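Local structure of GP37 (Pseudomonas phage phikz, 5FT0) at residues E102-G107 with G111-D116; Q234-N237 with M241-F244. The protein probably inhibits the host's RNA degradosome by acting on RNase E, as a phage-encoded ribonuclease inhibitor. One frame throughout, in Å; residues are numbered along the deposited sequence.

Contact 1 (E102-G107 with G111-D116). With K (potassium ion), chain D.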
loop_
_atom_site.group_PDB
_atom_site.type_symbol
_atom_site.label_atom_id
_atom_site.label_comp_id
_atom_site.label_asym_id
_atom_site.label_seq_id
_atom_site.Cartn_x
_atom_site.Cartn_y
_atom_site.Cartn_z
ATOM N N GLU A 102 5.396 -14.801 -15.157
ATOM C CA GLU A 102 5.476 -13.423 -14.692
ATOM C C GLU A 102 4.136 -12.881 -14.210
ATOM O O GLU A 102 4.121 -11.948 -13.399
ATOM C CB GLU A 102 6.034 -12.525 -15.799
ATOM C CG GLU A 102 7.532 -12.686 -16.015
ATOM C CD GLU A 102 8.104 -11.639 -16.949
ATOM O OE1 GLU A 102 8.224 -10.469 -16.530
ATOM O OE2 GLU A 102 8.427 -11.985 -18.105
ATOM N N TYR A 103 3.022 -13.434 -14.689
ATOM C CA TYR A 103 1.710 -13.048 -14.182
ATOM C C TYR A 103 1.540 -13.522 -12.744
ATOM O O TYR A 103 1.721 -14.706 -12.444
ATOM C CB TYR A 103 0.597 -13.644 -15.042
ATOM C CG TYR A 103 0.326 -12.947 -16.356
ATOM C CD1 TYR A 103 0.999 -11.788 -16.714
ATOM C CD2 TYR A 103 -0.630 -13.446 -17.232
ATOM C CE1 TYR A 103 0.739 -11.156 -17.919
ATOM C CE2 TYR A 103 -0.899 -12.823 -18.430
ATOM C CZ TYR A 103 -0.214 -11.679 -18.771
ATOM O OH TYR A 103 -0.489 -11.062 -19.971
ATOM N N ILE A 104 1.189 -12.599 -11.853
ATOM C CA ILE A 104 0.737 -12.951 -10.516
ATOM C C ILE A 104 -0.645 -12.345 -10.315
ATOM O O ILE A 104 -1.022 -11.365 -10.962
ATOM C CB ILE A 104 1.701 -12.486 -9.404
ATOM C CG1 ILE A 104 1.785 -10.960 -9.366
ATOM C CG2 ILE A 104 3.076 -13.109 -9.590
ATOM C CD1 ILE A 104 2.217 -10.413 -8.024
ATOM N N SER A 105 -1.403 -12.951 -9.407
ATOM C CA SER A 105 -2.753 -12.513 -9.084
ATOM C C SER A 105 -2.781 -12.003 -7.652
ATOM O O SER A 105 -2.285 -12.674 -6.741
ATOM C CB SER A 105 -3.761 -13.651 -9.261
ATOM O OG SER A 105 -5.032 -13.288 -8.748
ATOM N N ASP A 106 -3.360 -10.822 -7.460
ATOM C CA ASP A 106 -3.512 -10.245 -6.129
ATOM C C ASP A 106 -4.761 -9.379 -6.137
ATOM O O ASP A 106 -4.823 -8.388 -6.870
ATOM C CB ASP A 106 -2.281 -9.427 -5.737
ATOM C CG ASP A 106 -2.325 -8.958 -4.296
ATOM O OD1 ASP A 106 -3.079 -9.555 -3.498
ATOM O OD2 ASP A 106 -1.602 -7.995 -3.958
ATOM N N GLY A 107 -5.746 -9.756 -5.329
ATOM C CA GLY A 107 -7.022 -9.067 -5.380
ATOM C C GLY A 107 -7.658 -9.259 -6.741
ATOM O O GLY A 107 -7.714 -10.372 -7.275
ATOM N N GLY A 111 -1.106 -9.149 -12.977
ATOM C CA GLY A 111 -0.069 -8.318 -13.553
ATOM C C GLY A 111 1.308 -8.736 -13.098
ATOM O O GLY A 111 1.512 -9.855 -12.622
ATOM N N ILE A 112 2.254 -7.811 -13.248
ATOM C CA ILE A 112 3.669 -8.062 -12.989
ATOM C C ILE A 112 4.009 -7.553 -11.598
ATOM O O ILE A 112 3.739 -6.389 -11.274
ATOM C CB ILE A 112 4.556 -7.381 -14.046
ATOM C CG1 ILE A 112 4.064 -7.707 -15.460
ATOM C CG2 ILE A 112 6.009 -7.792 -13.869
ATOM C CD1 ILE A 112 4.028 -9.180 -15.765
ATOM N N HIS A 113 4.612 -8.411 -10.779
ATOM C CA HIS A 113 5.043 -7.980 -9.455
ATOM C C HIS A 113 6.172 -6.965 -9.563
ATOM O O HIS A 113 7.085 -7.110 -10.380
ATOM C CB HIS A 113 5.505 -9.169 -8.615
ATOM C CG HIS A 113 6.022 -8.776 -7.266
ATOM N ND1 HIS A 113 7.361 -8.565 -7.015
ATOM C CD2 HIS A 113 5.378 -8.532 -6.100
ATOM C CE1 HIS A 113 7.520 -8.219 -5.749
ATOM N NE2 HIS A 113 6.332 -8.190 -5.172
ATOM N N ILE A 114 6.106 -5.931 -8.723
ATOM C CA ILE A 114 7.099 -4.864 -8.695
ATOM C C ILE A 114 7.843 -4.832 -7.363
ATOM O O ILE A 114 9.075 -4.890 -7.327
ATOM C CB ILE A 114 6.456 -3.491 -8.991
ATOM C CG1 ILE A 114 5.707 -3.526 -10.325
ATOM C CG2 ILE A 114 7.512 -2.392 -8.989
ATOM C CD1 ILE A 114 6.559 -3.950 -11.494
ATOM N N ALA A 115 7.107 -4.747 -6.258
ATOM C CA ALA A 115 7.724 -4.620 -4.945
ATOM C C ALA A 115 6.776 -5.172 -3.891
ATOM O O ALA A 115 5.571 -5.306 -4.123
ATOM C CB ALA A 115 8.086 -3.163 -4.635
ATOM N N ASP A 116 7.338 -5.486 -2.725
ATOM C CA ASP A 116 6.571 -6.030 -1.612
ATOM C C ASP A 116 6.119 -4.968 -0.618
ATOM O O ASP A 116 5.489 -5.316 0.387
ATOM C CB ASP A 116 7.381 -7.111 -0.891
ATOM C CG ASP A 116 7.422 -8.417 -1.665
ATOM O OD1 ASP A 116 6.413 -9.153 -1.640
ATOM O OD2 ASP A 116 8.457 -8.704 -2.302
HETATM K K K D . 1.934 -17.423 -12.694
HETATM O O HOH W 1 5.837 -10.718 -12.011
#
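G111 is held to I104 by two backbone hydrogen bonds. Its N donates to I104 O at 3.0 Å, and its O takes the N-H of I104 at 2.9 Å in an almost straight bond (174° at the hydrogen). That same O receives a CA-H...O contact from Y103. Next comes I112, whose CD1 swings back and stops 3.6 Å from E102 O, close to E102 CB and at the edge of the Y103 ring, near its plane. Y103 turns its carbonyl the other way: its O binds the potassium ion at 2.7 Å, and the carbonyls of I97 and N100 complete the site. This is the end of a beta hairpin farther from its turn, strands 103-106 and 109-115, at the margin of an antiparallel sheet; the two segments run at 84° to each other, so the regular pairing is brief. A water accepts from H113 N at 2.9 Å; its second leg, to E102 O, is modelled very short and is doubtful. With I104 CG1 between backbone N and carbonyl carbon (chi1 64°) and chi2 near anti, CD1 reaches H113 CB at 3.6 Å. I114 and A115 both face L123 of the neighbouring strand 122-132, a classic beta bulge.

Contact 2 (Q234-N237 with M241-F244)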
loop_
_atom_site.group_PDB
_atom_site.type_symbol
_atom_site.label_atom_id
_atom_site.label_comp_id
_atom_site.label_asym_id
_atom_site.label_seq_id
_atom_site.Cartn_x
_atom_site.Cartn_y
_atom_site.Cartn_z
ATOM N N GLN A 234 5.265 -0.709 -24.998
ATOM C CA GLN A 234 5.948 -1.845 -25.598
ATOM C C GLN A 234 5.458 -3.141 -24.963
ATOM O O GLN A 234 5.075 -3.156 -23.788
ATOM C CB GLN A 234 7.474 -1.734 -25.436
ATOM C CG GLN A 234 8.226 -1.312 -26.703
ATOM C CD GLN A 234 8.001 0.146 -27.079
ATOM O OE1 GLN A 234 8.279 1.053 -26.292
ATOM N NE2 GLN A 234 7.508 0.377 -28.292
ATOM N N PRO A 235 5.446 -4.239 -25.723
ATOM C CA PRO A 235 4.911 -5.510 -25.207
ATOM C C PRO A 235 5.724 -6.065 -24.044
ATOM O O PRO A 235 6.845 -5.636 -23.771
ATOM C CB PRO A 235 4.979 -6.447 -26.421
ATOM C CG PRO A 235 5.852 -5.749 -27.429
ATOM C CD PRO A 235 5.706 -4.292 -27.170
ATOM N N LEU A 236 5.143 -7.049 -23.345
ATOM C CA LEU A 236 5.772 -7.517 -22.109
ATOM C C LEU A 236 7.020 -8.334 -22.393
ATOM O O LEU A 236 8.074 -8.101 -21.784
ATOM C CB LEU A 236 4.762 -8.271 -21.235
ATOM C CG LEU A 236 5.233 -8.914 -19.916
ATOM C CD1 LEU A 236 5.782 -10.327 -20.109
ATOM C CD2 LEU A 236 6.187 -8.026 -19.102
ATOM N N ASN A 237 6.927 -9.267 -23.328
ATOM C CA ASN A 237 8.041 -10.111 -23.723
ATOM C C ASN A 237 9.088 -9.389 -24.566
ATOM O O ASN A 237 10.055 -10.031 -24.991
ATOM C CB ASN A 237 7.508 -11.330 -24.482
ATOM C CG ASN A 237 6.594 -10.936 -25.636
ATOM O OD1 ASN A 237 6.452 -9.750 -25.957
ATOM N ND2 ASN A 237 5.955 -11.920 -26.247
HETATM N N MSE A 241 12.031 -3.682 -22.761
HETATM C CA MSE A 241 11.219 -3.746 -21.553
HETATM C C MSE A 241 11.774 -4.766 -20.578
HETATM O O MSE A 241 12.218 -4.393 -19.512
HETATM C CB MSE A 241 9.758 -4.056 -21.898
HETATM C CG MSE A 241 8.825 -4.495 -20.745
HETATM SE SE MSE A 241 8.163 -3.015 -19.692
HETATM C CE MSE A 241 6.499 -2.443 -20.403
ATOM N N GLN A 242 11.829 -6.041 -20.968
ATOM C CA GLN A 242 12.279 -7.149 -20.111
ATOM C C GLN A 242 13.481 -6.860 -19.219
ATOM O O GLN A 242 13.606 -7.459 -18.148
ATOM C CB GLN A 242 12.621 -8.390 -20.946
ATOM C CG GLN A 242 11.452 -9.320 -21.133
ATOM C CD GLN A 242 10.876 -9.781 -19.812
ATOM O OE1 GLN A 242 11.607 -10.044 -18.856
ATOM N NE2 GLN A 242 9.554 -9.867 -19.746
ATOM N N VAL A 243 14.379 -5.973 -19.648
ATOM C CA VAL A 243 15.452 -5.544 -18.756
ATOM C C VAL A 243 14.962 -4.518 -17.742
ATOM O O VAL A 243 15.577 -4.370 -16.678
ATOM C CB VAL A 243 16.656 -4.969 -19.525
ATOM C CG1 VAL A 243 17.065 -5.893 -20.667
ATOM C CG2 VAL A 243 16.354 -3.569 -20.036
ATOM N N PHE A 244 13.865 -3.814 -18.036
ATOM C CA PHE A 244 13.339 -2.831 -17.094
ATOM C C PHE A 244 12.738 -3.511 -15.869
ATOM O O PHE A 244 12.990 -3.085 -14.737
ATOM C CB PHE A 244 12.311 -1.934 -17.787
ATOM C CG PHE A 244 11.594 -0.989 -16.859
ATOM C CD1 PHE A 244 12.184 0.200 -16.470
ATOM C CD2 PHE A 244 10.324 -1.286 -16.384
ATOM C CE1 PHE A 244 11.527 1.075 -15.620
ATOM C CE2 PHE A 244 9.665 -0.415 -15.530
ATOM C CZ PHE A 244 10.265 0.766 -15.153
#
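L236 and M241 come within 6.6 Å at their CA atoms and N237 and Q242 within 6.3 Å, as the irregular segment 234-237 leads directly into the short helix 239-242 that carries M241 and Q242. The one hydrogen bond between the segments runs from the side chain of Q242 to the backbone: NE2 gives a hydrogen to L236 O at 3.1 Å. It is a bent bond, 148° at the hydrogen, and the nitrogen sits above the carbonyl plane, 46° out of it. Q242 CG lies beside L236 O at 3.6 Å, and the bend at chi2 (-57°) then carries the amide round so that NE2 meets the same oxygen. NE2 has a second acceptor in E102 OE2, so the amide nitrogen links the loop to the start of the hairpin. Both methyls of L236 rest against the same nitrogen, CD1 at 3.8 Å, and the leucine also packs on E102, L245 and D166.

M241, a selenomethionine, points its CB toward the loop and runs past a row of backbone oxygens. CG lies 3.8 Å from both P235 O and L236 O; beyond the bends at chi2 and chi3, the methyl CE ends 3.7 Å from Q234 O. These are van der Waals contacts, and the buried side chain also packs on L249 of the second subunit. P235 O has its polar partner in S238 OG, just ahead of the helix. What results is a short loop-to-helix connection after strand 220-232, folded back on itself at the protein surface beside the dimer interface.

Overall arrangement
Going from the N terminus, contact 1 comes first: after helix 87-98, with the potassium site bridging helix end and first strand through I97, N100 and Y103, segments 102-107 and 111-116 close the hairpin at one margin of the seven-stranded antiparallel sheet. The chain then passes through strand 122-132, the long helix 158-187 and the later strands before contact 2 closes the small loop between strand 220-232 and helix 239-242. The two loops are in series, neither nested nor crossed, with centres about 15 Å apart. They meet where I112 packs on L236, beside the E102 to Q242 hydrogen bond, tying hairpin to C-terminal region. Both also touch the second subunit.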